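Local coordinates for protein carbohydrate binding module (Uncultured bacterium, PDB 2W3J) that probably binds uronic acid-containing sugars as a calcium-carrying family 35 carbohydrate-binding module with a beta-sandwich fold, at residues T54-F59 and T94-I99. Numbering follows the deposited sequence.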
loop_
_atom_site.group_PDB
_atom_site.type_symbol
_atom_site.label_atom_id
_atom_site.label_comp_id
_atom_site.label_asym_id
_atom_site.label_seq_id
_atom_site.Cartn_x
_atom_site.Cartn_y
_atom_site.Cartn_z
ATOM N N THR A 54 -9.139 8.334 -5.300
ATOM C CA THR A 54 -9.376 7.049 -4.628
ATOM C C THR A 54 -8.206 6.106 -4.907
ATOM O O THR A 54 -7.859 5.888 -6.075
ATOM C CB THR A 54 -10.642 6.373 -5.139
ATOM O OG1 THR A 54 -11.736 7.283 -4.980
ATOM C CG2 THR A 54 -10.914 5.119 -4.344
ATOM N N ALA A 55 -7.601 5.574 -3.837
ATOM C CA ALA A 55 -6.559 4.539 -3.949
ATOM C C ALA A 55 -7.190 3.222 -3.522
ATOM O O ALA A 55 -8.102 3.181 -2.689
ATOM C CB ALA A 55 -5.370 4.853 -3.057
ATOM N N GLN A 56 -6.757 2.137 -4.140
ATOM C CA GLN A 56 -7.191 0.838 -3.687
ATOM C C GLN A 56 -5.975 -0.028 -3.375
ATOM O O GLN A 56 -5.099 -0.201 -4.213
ATOM C CB GLN A 56 -8.027 0.154 -4.772
ATOM C CG GLN A 56 -8.507 -1.241 -4.329
ATOM C CD GLN A 56 -9.489 -1.829 -5.294
ATOM O OE1 GLN A 56 -10.707 -1.576 -5.210
ATOM N NE2 GLN A 56 -8.985 -2.609 -6.223
ATOM N N ILE A 57 -5.942 -0.584 -2.170
ATOM C CA ILE A 57 -4.821 -1.435 -1.753
ATOM C C ILE A 57 -5.268 -2.863 -1.796
ATOM O O ILE A 57 -6.314 -3.206 -1.243
ATOM C CB ILE A 57 -4.378 -1.071 -0.310
ATOM C CG1 ILE A 57 -3.929 0.397 -0.287
ATOM C CG2 ILE A 57 -3.198 -1.993 0.140
ATOM C CD1 ILE A 57 -3.705 0.988 1.162
ATOM N N ARG A 58 -4.516 -3.710 -2.511
ATOM C CA ARG A 58 -4.877 -5.128 -2.586
ATOM C C ARG A 58 -3.935 -5.887 -1.645
ATOM O O ARG A 58 -2.731 -5.655 -1.637
ATOM C CB ARG A 58 -4.726 -5.650 -4.017
ATOM C CG ARG A 58 -5.245 -7.059 -4.233
ATOM C CD ARG A 58 -5.259 -7.397 -5.750
ATOM N NE ARG A 58 -5.894 -8.691 -6.014
ATOM C CZ ARG A 58 -5.240 -9.829 -6.259
ATOM N NH1 ARG A 58 -3.907 -9.878 -6.240
ATOM N NH2 ARG A 58 -5.941 -10.938 -6.487
ATOM N N PHE A 59 -4.492 -6.766 -0.826
ATOM C CA PHE A 59 -3.712 -7.330 0.270
ATOM C C PHE A 59 -4.165 -8.725 0.623
ATOM O O PHE A 59 -5.306 -9.144 0.292
ATOM C CB PHE A 59 -3.815 -6.419 1.532
ATOM C CG PHE A 59 -5.198 -6.383 2.167
ATOM C CD1 PHE A 59 -5.522 -7.232 3.248
ATOM C CD2 PHE A 59 -6.156 -5.491 1.704
ATOM C CE1 PHE A 59 -6.788 -7.180 3.847
ATOM C CE2 PHE A 59 -7.441 -5.434 2.291
ATOM C CZ PHE A 59 -7.754 -6.268 3.371
ATOM N N THR A 94 -9.406 -6.269 -0.992
ATOM C CA THR A 94 -9.092 -4.908 -1.413
ATOM C C THR A 94 -9.728 -3.933 -0.425
ATOM O O THR A 94 -10.742 -4.255 0.201
ATOM C CB THR A 94 -9.606 -4.605 -2.831
ATOM O OG1 THR A 94 -11.004 -4.915 -2.915
ATOM C CG2 THR A 94 -8.848 -5.431 -3.874
ATOM N N VAL A 95 -9.096 -2.778 -0.241
ATOM C CA VAL A 95 -9.697 -1.728 0.568
ATOM C C VAL A 95 -9.481 -0.424 -0.171
ATOM O O VAL A 95 -8.405 -0.188 -0.714
ATOM C CB VAL A 95 -9.114 -1.670 1.998
ATOM C CG1 VAL A 95 -7.586 -1.509 2.015
ATOM C CG2 VAL A 95 -9.799 -0.538 2.830
ATOM N N ASN A 96 -10.509 0.414 -0.204
ATOM C CA ASN A 96 -10.401 1.717 -0.867
ATOM C C ASN A 96 -10.147 2.808 0.162
ATOM O O ASN A 96 -10.615 2.722 1.299
ATOM C CB ASN A 96 -11.692 2.043 -1.634
ATOM C CG ASN A 96 -11.856 1.216 -2.883
ATOM O OD1 ASN A 96 -10.882 0.707 -3.449
ATOM N ND2 ASN A 96 -13.090 1.073 -3.330
ATOM N N VAL A 97 -9.381 3.821 -0.217
ATOM C CA VAL A 97 -9.163 4.951 0.674
ATOM C C VAL A 97 -9.005 6.201 -0.190
ATOM O O VAL A 97 -8.306 6.185 -1.217
ATOM C CB VAL A 97 -7.945 4.720 1.595
ATOM C CG1 VAL A 97 -6.666 4.533 0.786
ATOM C CG2 VAL A 97 -7.767 5.848 2.604
ATOM N N ASP A 98 -9.676 7.281 0.209
ATOM C CA ASP A 98 -9.516 8.553 -0.485
ATOM C C ASP A 98 -8.310 9.312 0.037
ATOM O O ASP A 98 -8.113 9.456 1.261
ATOM C CB ASP A 98 -10.786 9.389 -0.370
ATOM C CG ASP A 98 -11.938 8.808 -1.200
ATOM O OD1 ASP A 98 -11.678 7.967 -2.092
ATOM O OD2 ASP A 98 -13.110 9.177 -0.948
ATOM N N ILE A 99 -7.490 9.802 -0.874
ATOM C CA ILE A 99 -6.289 10.502 -0.473
ATOM C C ILE A 99 -6.135 11.857 -1.193
ATOM O O ILE A 99 -6.351 11.953 -2.414
ATOM C CB ILE A 99 -5.034 9.630 -0.697
ATOM C CG1 ILE A 99 -4.893 9.226 -2.170
ATOM C CG2 ILE A 99 -5.103 8.356 0.150
ATOM C CD1 ILE A 99 -3.523 8.563 -2.496
#
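Q56 stretches its side chain obliquely across T94 and N96, its CG anti to the backbone N (chi1 180°), so that CG and the amide carbon CD lie against T94 CB. Strands 51-60 and 93-101 run antiparallel here, 93-101 being an outermost strand of a four-stranded sheet in the beta-sandwich of this carbohydrate-binding module. Backbone N-H...O=C hydrogen bonds, two to each pair, join A55 with V97 and I57 with V95; the straightest, A55 N to V97 O, is 2.8 Å long with 171° at the hydrogen. Alternation sends polar and apolar residues to opposite faces. A55, whose side chain is a single methyl, packs CB against two larger neighbours, 4.1 Å from V97 CG1 and 4.2 Å from I99 CD1. Beta-branched I57 and V95 suit extended backbone and point to the apolar face, I57 buried and V95 partly exposed, and both touch L81 and F83. On the other face the polar T94 and N96 suit their exposure to solvent; an alanine in place of Q56 removes CG and the amide beyond it, and would probably leave T94 CB and CG2 less well packed. R58 lays CG 4.0 Å from T94 CG2, and its long extended chain carries the guanidinium to a salt bridge with D122, a calcium ligand. At the other end T54 OG1 donates to D98 OD1 at 3.0 Å, meeting it from 29° above the carboxylate plane.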